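Local atomic coordinates of beta-mannosidase (Trichoderma harzianum, PDB entry 4CVU), a protein that probably hydrolyses terminal beta-linked mannose residues from the non-reducing ends of mannosides, as a family 2 glycoside hydrolase. Residues G882-G894 / W927-L939. Residues are numbered along the deposited sequence; the frame is centred on the assembly and turned at random.
Sequences GVSLYTWLTHPAG and WTEQVTVESLWDL
The carbonyl oxygen of Trp888 is gripped by two donors. Glu934 N donates to Trp888 O at 2.9 Å, and a water adds a longer bond. That water accepts hydrogen bonds from Thr890 OG1 and Thr932 OG1 (2.6 Å for Thr932) and donates to Glu934 OE1, tying three side chains together on one face of the sheet. Backbone bonds pair Trp888 with Glu934 and Thr890 with Thr932 as antiparallel hydrogen-bonded pairs. Glu934 lies alongside Trp888, its carboxylate at the indole edge with the planes 81° apart. Its CG lies between the backbone N and the carbonyl carbon (chi1 74°), which sets CG against Trp888 CB (3.8 Å). On the other face, Leu889 CD2 meets Val933 CB at 3.8 Å, and Thr887 CG2 packs beside Val933 CG2. Past the corner at Leu885 and Tyr886, Leu936 N donates almost straight to Leu885 O (2.9 Å). At the other end, Pro892 CG rests against Trp927 CB (3.8 Å). Strand 884-890 runs between edge strands 932-934 and 904-906 in a three-stranded antiparallel sheet of the Ig-fold domain. Leu889 and Val933 pack on strand 864-869 of the facing sheet, while Glu934 and Leu936 touch helix 664-692.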
ATOM      1  N   GLY A 882     -14.585  31.187  19.734  1.00 49.40           N
ATOM      2  CA  GLY A 882     -16.017  30.953  19.653  1.00 47.18           C
ATOM      3  C   GLY A 882     -16.376  29.514  19.954  1.00 46.76           C
ATOM      4  O   GLY A 882     -15.526  28.727  20.382  1.00 45.31           O
ATOM      5  N   VAL A 883     -17.634  29.173  19.731  1.00 44.25           N
ATOM      6  CA  VAL A 883     -18.121  27.825  19.994  1.00 43.68           C
ATOM      7  C   VAL A 883     -17.613  26.860  18.939  1.00 42.60           C
ATOM      8  O   VAL A 883     -17.669  27.147  17.744  1.00 42.13           O
ATOM      9  CB  VAL A 883     -19.657  27.755  19.978  1.00 44.29           C
ATOM     10  CG1 VAL A 883     -20.147  26.304  20.016  1.00 44.20           C
ATOM     11  CG2 VAL A 883     -20.212  28.525  21.144  1.00 45.98           C
ATOM     12  N   SER A 884     -17.122  25.711  19.392  1.00 40.20           N
ATOM     13  CA  SER A 884     -16.727  24.651  18.490  1.00 37.89           C
ATOM     14  C   SER A 884     -17.723  23.519  18.550  1.00 37.76           C
ATOM     15  O   SER A 884     -17.992  23.018  19.633  1.00 38.54           O
ATOM     16  CB  SER A 884     -15.346  24.136  18.893  1.00 36.87           C
ATOM     17  OG  SER A 884     -15.189  22.849  18.373  1.00 37.59           O
ATOM     18  N   LEU A 885     -18.257  23.092  17.404  1.00 37.16           N
ATOM     19  CA  LEU A 885     -19.173  21.958  17.345  1.00 36.80           C
ATOM     20  C   LEU A 885     -18.455  20.712  16.849  1.00 35.87           C
ATOM     21  O   LEU A 885     -17.625  20.799  15.954  1.00 38.06           O
ATOM     22  CB  LEU A 885     -20.354  22.263  16.398  1.00 38.30           C
ATOM     23  CG  LEU A 885     -21.191  23.473  16.754  1.00 39.98           C
ATOM     24  CD1 LEU A 885     -22.355  23.652  15.763  1.00 40.92           C
ATOM     25  CD2 LEU A 885     -21.700  23.289  18.169  1.00 39.97           C
ATOM     26  N   TYR A 886     -18.785  19.554  17.436  1.00 33.71           N
ATOM     27  CA  TYR A 886     -18.291  18.262  17.011  1.00 31.80           C
ATOM     28  C   TYR A 886     -16.763  18.320  17.080  1.00 31.88           C
ATOM     29  O   TYR A 886     -16.133  17.988  16.103  1.00 30.52           O
ATOM     30  CB  TYR A 886     -18.679  17.889  15.572  1.00 32.07           C
ATOM     31  CG  TYR A 886     -20.179  17.734  15.381  1.00 31.81           C
ATOM     32  CD1 TYR A 886     -20.807  16.556  15.669  1.00 32.97           C
ATOM     33  CD2 TYR A 886     -20.928  18.778  14.929  1.00 33.32           C
ATOM     34  CE1 TYR A 886     -22.213  16.411  15.523  1.00 33.73           C
ATOM     35  CE2 TYR A 886     -22.331  18.652  14.772  1.00 33.30           C
ATOM     36  CZ  TYR A 886     -22.940  17.450  15.056  1.00 34.18           C
ATOM     37  OH  TYR A 886     -24.357  17.273  14.921  1.00 35.23           O
ATOM     38  N   THR A 887     -16.235  18.811  18.196  1.00 31.81           N
ATOM     39  CA  THR A 887     -14.765  18.857  18.428  1.00 32.92           C
ATOM     40  C   THR A 887     -14.241  17.463  18.418  1.00 33.13           C
ATOM     41  O   THR A 887     -14.829  16.602  19.072  1.00 32.27           O
ATOM     42  CB  THR A 887     -14.504  19.512  19.793  1.00 34.66           C
ATOM     43  OG1 THR A 887     -15.234  20.744  19.864  1.00 35.07           O
ATOM     44  CG2 THR A 887     -13.018  19.803  20.035  1.00 34.43           C
ATOM     45  N   TRP A 888     -13.076  17.214  17.763  1.00 34.08           N
ATOM     46  CA  TRP A 888     -12.716  15.861  17.420  1.00 32.87           C
ATOM     47  C   TRP A 888     -11.225  15.732  17.487  1.00 33.04           C
ATOM     48  O   TRP A 888     -10.558  16.407  16.732  1.00 33.48           O
ATOM     49  CB  TRP A 888     -13.187  15.526  15.983  1.00 34.87           C
ATOM     50  CG  TRP A 888     -12.841  14.129  15.552  1.00 35.65           C
ATOM     51  CD1 TRP A 888     -11.878  13.760  14.639  1.00 36.85           C
ATOM     52  CD2 TRP A 888     -13.403  12.913  16.063  1.00 37.32           C
ATOM     53  NE1 TRP A 888     -11.843  12.372  14.522  1.00 38.68           N
ATOM     54  CE2 TRP A 888     -12.756  11.833  15.397  1.00 37.90           C
ATOM     55  CE3 TRP A 888     -14.407  12.627  16.982  1.00 37.45           C
ATOM     56  CZ2 TRP A 888     -13.071  10.522  15.646  1.00 37.64           C
ATOM     57  CZ3 TRP A 888     -14.718  11.298  17.235  1.00 37.87           C
ATOM     58  CH2 TRP A 888     -14.059  10.267  16.582  1.00 38.34           C
ATOM     59  N   LEU A 889     -10.763  14.844  18.353  1.00 32.45           N
ATOM     60  CA  LEU A 889      -9.356  14.491  18.491  1.00 34.17           C
ATOM     61  C   LEU A 889      -9.109  13.262  17.694  1.00 33.82           C
ATOM     62  O   LEU A 889      -9.925  12.344  17.718  1.00 33.81           O
ATOM     63  CB  LEU A 889      -9.061  14.219  19.949  1.00 35.49           C
ATOM     64  CG  LEU A 889      -9.267  15.435  20.881  1.00 36.39           C
ATOM     65  CD1 LEU A 889      -9.599  14.960  22.275  1.00 37.96           C
ATOM     66  CD2 LEU A 889      -8.041  16.286  20.907  1.00 37.86           C
ATOM     67  N   THR A 890      -7.964  13.211  17.005  1.00 33.62           N
ATOM     68  CA  THR A 890      -7.629  12.121  16.181  1.00 34.41           C
ATOM     69  C   THR A 890      -6.270  11.676  16.670  1.00 34.14           C
ATOM     70  O   THR A 890      -5.377  12.480  16.610  1.00 34.27           O
ATOM     71  CB  THR A 890      -7.477  12.539  14.680  1.00 35.14           C
ATOM     72  OG1 THR A 890      -8.694  13.113  14.202  1.00 35.24           O
ATOM     73  CG2 THR A 890      -7.122  11.306  13.840  1.00 36.27           C
ATOM     74  N   HIS A 891      -6.157  10.443  17.180  1.00 33.94           N
ATOM     75  CA  HIS A 891      -4.840   9.840  17.514  1.00 34.88           C
ATOM     76  C   HIS A 891      -4.169   9.291  16.249  1.00 35.59           C
ATOM     77  O   HIS A 891      -4.843   8.911  15.311  1.00 33.58           O
ATOM     78  CB  HIS A 891      -5.024   8.766  18.599  1.00 34.56           C
ATOM     79  CG  HIS A 891      -5.631   7.487  18.119  1.00 35.44           C
ATOM     80  ND1 HIS A 891      -4.874   6.476  17.572  1.00 35.31           N
ATOM     81  CD2 HIS A 891      -6.904   7.037  18.145  1.00 34.29           C
ATOM     82  CE1 HIS A 891      -5.658   5.461  17.266  1.00 36.43           C
ATOM     83  NE2 HIS A 891      -6.898   5.786  17.597  1.00 35.85           N
ATOM     84  N   PRO A 892      -2.823   9.249  16.217  1.00 36.64           N
ATOM     85  CA  PRO A 892      -2.149   8.807  15.024  1.00 37.91           C
ATOM     86  C   PRO A 892      -2.155   7.296  14.861  1.00 38.90           C
ATOM     87  O   PRO A 892      -2.588   6.563  15.751  1.00 37.95           O
ATOM     88  CB  PRO A 892      -0.705   9.281  15.252  1.00 38.29           C
ATOM     89  CG  PRO A 892      -0.533   9.173  16.715  1.00 37.72           C
ATOM     90  CD  PRO A 892      -1.871   9.640  17.260  1.00 37.22           C
ATOM     91  N   ALA A 893      -1.641   6.874  13.725  1.00 40.07           N
ATOM     92  CA  ALA A 893      -1.449   5.475  13.377  1.00 44.26           C
ATOM     93  C   ALA A 893      -0.667   4.625  14.372  1.00 45.52           C
ATOM     94  O   ALA A 893      -0.957   3.455  14.536  1.00 51.73           O
ATOM     95  CB  ALA A 893      -0.783   5.345  11.985  1.00 44.72           C
ATOM     96  N   GLY A 894       0.362   5.133  15.002  1.00 46.56           N
ATOM     97  CA  GLY A 894       1.203   4.157  15.790  1.00 45.17           C
ATOM     98  C   GLY A 894       0.677   3.709  17.167  1.00 44.01           C
ATOM     99  O   GLY A 894       1.386   3.013  17.926  1.00 43.66           O
ATOM    100  N   TRP A 927       3.602   9.759  20.210  1.00 40.70           N
ATOM    101  CA  TRP A 927       2.249   9.875  19.632  1.00 41.06           C
ATOM    102  C   TRP A 927       1.432  11.066  20.112  1.00 43.65           C
ATOM    103  O   TRP A 927       0.516  11.535  19.402  1.00 43.43           O
ATOM    104  CB  TRP A 927       1.454   8.598  19.896  1.00 42.40           C
ATOM    105  CG  TRP A 927       1.155   8.343  21.356  1.00 40.37           C
ATOM    106  CD1 TRP A 927       1.966   7.712  22.277  1.00 41.18           C
ATOM    107  CD2 TRP A 927      -0.023   8.729  22.058  1.00 39.76           C
ATOM    108  NE1 TRP A 927       1.352   7.675  23.505  1.00 40.08           N
ATOM    109  CE2 TRP A 927       0.130   8.298  23.402  1.00 38.66           C
ATOM    110  CE3 TRP A 927      -1.208   9.387  21.682  1.00 39.47           C
ATOM    111  CZ2 TRP A 927      -0.844   8.512  24.364  1.00 39.58           C
ATOM    112  CZ3 TRP A 927      -2.179   9.623  22.664  1.00 38.77           C
ATOM    113  CH2 TRP A 927      -1.998   9.182  23.981  1.00 38.44           C
ATOM    114  N   THR A 928       1.697  11.509  21.350  1.00 44.54           N
ATOM    115  CA  THR A 928       0.962  12.632  21.965  1.00 46.20           C
ATOM    116  C   THR A 928       1.170  13.929  21.184  1.00 44.48           C
ATOM    117  O   THR A 928       0.244  14.711  21.039  1.00 45.08           O
ATOM    118  CB  THR A 928       1.404  12.888  23.436  1.00 46.76           C
ATOM    119  OG1 THR A 928       2.827  13.145  23.502  1.00 46.95           O
ATOM    120  CG2 THR A 928       1.067  11.694  24.269  1.00 46.45           C
ATOM    121  N   GLU A 929       2.373  14.100  20.650  1.00 44.24           N
ATOM    122  CA  GLU A 929       2.724  15.225  19.794  1.00 48.11           C
ATOM    123  C   GLU A 929       2.081  15.182  18.411  1.00 46.96           C
ATOM    124  O   GLU A 929       2.084  16.193  17.724  1.00 45.02           O
ATOM    125  CB  GLU A 929       4.229  15.253  19.535  1.00 51.06           C
ATOM    126  CG  GLU A 929       5.074  15.364  20.778  1.00 54.65           C
ATOM    127  CD  GLU A 929       6.543  15.100  20.482  1.00 59.72           C
ATOM    128  OE1 GLU A 929       6.937  15.147  19.291  1.00 63.09           O
ATOM    129  OE2 GLU A 929       7.309  14.849  21.438  1.00 61.93           O
ATOM    130  N   GLN A 930       1.599  14.006  17.995  1.00 44.32           N
ATOM    131  CA  GLN A 930       1.008  13.829  16.662  1.00 45.37           C
ATOM    132  C   GLN A 930      -0.501  13.863  16.749  1.00 41.83           C
ATOM    133  O   GLN A 930      -1.173  13.793  15.743  1.00 41.90           O
ATOM    134  CB  GLN A 930       1.464  12.524  16.021  1.00 47.04           C
ATOM    135  CG  GLN A 930       2.995  12.333  16.011  1.00 52.46           C
ATOM    136  CD  GLN A 930       3.406  10.858  16.105  1.00 61.02           C
ATOM    137  OE1 GLN A 930       2.569   9.946  15.903  1.00 60.91           O
ATOM    138  NE2 GLN A 930       4.695  10.605  16.432  1.00 61.49           N
ATOM    139  N   VAL A 931      -1.047  13.977  17.949  1.00 39.35           N
ATOM    140  CA  VAL A 931      -2.516  14.052  18.065  1.00 36.24           C
ATOM    141  C   VAL A 931      -2.956  15.379  17.502  1.00 36.04           C
ATOM    142  O   VAL A 931      -2.267  16.376  17.720  1.00 34.60           O
ATOM    143  CB  VAL A 931      -2.967  13.929  19.518  1.00 36.59           C
ATOM    144  CG1 VAL A 931      -4.475  14.174  19.655  1.00 36.37           C
ATOM    145  CG2 VAL A 931      -2.605  12.563  20.080  1.00 37.18           C
ATOM    146  N   THR A 932      -4.152  15.446  16.871  1.00 33.82           N
ATOM    147  CA  THR A 932      -4.633  16.688  16.300  1.00 33.71           C
ATOM    148  C   THR A 932      -6.063  16.883  16.792  1.00 32.79           C
ATOM    149  O   THR A 932      -6.655  15.931  17.305  1.00 31.55           O
ATOM    150  CB  THR A 932      -4.698  16.660  14.739  1.00 35.38           C
ATOM    151  OG1 THR A 932      -5.696  15.692  14.320  1.00 34.67           O
ATOM    152  CG2 THR A 932      -3.340  16.287  14.114  1.00 36.52           C
ATOM    153  N   VAL A 933      -6.547  18.116  16.717  1.00 32.47           N
ATOM    154  CA  VAL A 933      -7.955  18.441  17.070  1.00 32.62           C
ATOM    155  C   VAL A 933      -8.618  19.222  15.944  1.00 33.11           C
ATOM    156  O   VAL A 933      -7.965  19.955  15.222  1.00 32.85           O
ATOM    157  CB  VAL A 933      -8.048  19.180  18.437  1.00 33.45           C
ATOM    158  CG1 VAL A 933      -7.386  20.550  18.413  1.00 34.48           C
ATOM    159  CG2 VAL A 933      -9.521  19.338  18.900  1.00 33.85           C
ATOM    160  N   GLU A 934      -9.947  19.106  15.795  1.00 32.75           N
ATOM    161  CA  GLU A 934     -10.598  19.802  14.722  1.00 32.81           C
ATOM    162  C   GLU A 934     -12.025  19.907  15.151  1.00 33.11           C
ATOM    163  O   GLU A 934     -12.369  19.385  16.203  1.00 31.70           O
ATOM    164  CB  GLU A 934     -10.543  18.994  13.416  1.00 34.49           C
ATOM    165  CG  GLU A 934     -11.491  17.792  13.395  1.00 36.18           C
ATOM    166  CD  GLU A 934     -11.225  16.884  12.219  1.00 39.55           C
ATOM    167  OE1 GLU A 934     -10.076  16.318  12.114  1.00 39.15           O
ATOM    168  OE2 GLU A 934     -12.141  16.751  11.365  1.00 39.24           O
ATOM    169  N   SER A 935     -12.815  20.599  14.330  1.00 33.09           N
ATOM    170  CA  SER A 935     -14.274  20.738  14.569  1.00 32.66           C
ATOM    171  C   SER A 935     -15.063  20.786  13.267  1.00 32.53           C
ATOM    172  O   SER A 935     -14.542  20.767  12.164  1.00 33.06           O
ATOM    173  CB  SER A 935     -14.537  21.996  15.418  1.00 32.47           C
ATOM    174  OG  SER A 935     -14.393  23.231  14.682  1.00 32.62           O
ATOM    175  N   LEU A 936     -16.368  20.945  13.384  1.00 33.11           N
ATOM    176  CA  LEU A 936     -17.177  21.061  12.216  1.00 33.56           C
ATOM    177  C   LEU A 936     -16.669  22.115  11.258  1.00 34.89           C
ATOM    178  O   LEU A 936     -16.739  21.941  10.016  1.00 34.76           O
ATOM    179  CB  LEU A 936     -18.593  21.448  12.679  1.00 33.92           C
ATOM    180  CG  LEU A 936     -19.700  21.293  11.668  1.00 35.02           C
ATOM    181  CD1 LEU A 936     -20.048  19.835  11.380  1.00 34.65           C
ATOM    182  CD2 LEU A 936     -20.925  22.028  12.221  1.00 35.20           C
ATOM    183  N   TRP A 937     -16.207  23.241  11.809  1.00 36.81           N
ATOM    184  CA  TRP A 937     -15.675  24.342  10.999  1.00 38.89           C
ATOM    185  C   TRP A 937     -14.663  23.862   9.982  1.00 39.81           C
ATOM    186  O   TRP A 937     -14.611  24.339   8.854  1.00 39.61           O
ATOM    187  CB  TRP A 937     -15.039  25.407  11.925  1.00 40.64           C
ATOM    188  CG  TRP A 937     -14.140  26.379  11.234  1.00 41.74           C
ATOM    189  CD1 TRP A 937     -12.762  26.355  11.197  1.00 40.92           C
ATOM    190  CD2 TRP A 937     -14.547  27.492  10.449  1.00 42.32           C
ATOM    191  NE1 TRP A 937     -12.305  27.384  10.443  1.00 43.49           N
ATOM    192  CE2 TRP A 937     -13.372  28.102   9.964  1.00 44.14           C
ATOM    193  CE3 TRP A 937     -15.791  28.028  10.102  1.00 43.61           C
ATOM    194  CZ2 TRP A 937     -13.392  29.243   9.148  1.00 46.31           C
ATOM    195  CZ3 TRP A 937     -15.826  29.164   9.284  1.00 47.17           C
ATOM    196  CH2 TRP A 937     -14.622  29.766   8.816  1.00 47.01           C
ATOM    197  N   ASP A 938     -13.854  22.889  10.371  1.00 41.01           N
ATOM    198  CA  ASP A 938     -12.744  22.491   9.504  1.00 42.20           C
ATOM    199  C   ASP A 938     -13.210  21.700   8.266  1.00 42.45           C
ATOM    200  O   ASP A 938     -12.483  21.631   7.296  1.00 41.61           O
ATOM    201  CB  ASP A 938     -11.733  21.673  10.290  1.00 42.16           C
ATOM    202  CG  ASP A 938     -11.010  22.512  11.297  1.00 42.98           C
ATOM    203  OD1 ASP A 938     -10.287  23.430  10.880  1.00 43.48           O
ATOM    204  OD2 ASP A 938     -11.185  22.271  12.501  1.00 40.82           O
ATOM    205  N   LEU A 939     -14.435  21.165   8.284  1.00 42.85           N
ATOM    206  CA  LEU A 939     -14.989  20.507   7.093  1.00 44.05           C
ATOM    207  C   LEU A 939     -15.196  21.499   5.939  1.00 47.71           C
ATOM    208  O   LEU A 939     -15.213  21.094   4.788  1.00 50.39           O
ATOM    209  CB  LEU A 939     -16.320  19.823   7.398  1.00 43.38           C
ATOM    210  CG  LEU A 939     -16.333  18.683   8.433  1.00 42.71           C
ATOM    211  CD1 LEU A 939     -17.718  18.086   8.515  1.00 42.35           C
ATOM    212  CD2 LEU A 939     -15.342  17.606   8.052  1.00 44.55           C
TER
HETATM  213  O   HOH W   1      -8.311  15.737  14.536  1.00 33.03           O
HETATM  214  O   HOH W   2      -3.086  12.121  14.331  1.00 47.90           O
HETATM  215  O   HOH W   3       2.611   7.595  14.550  1.00 42.78           O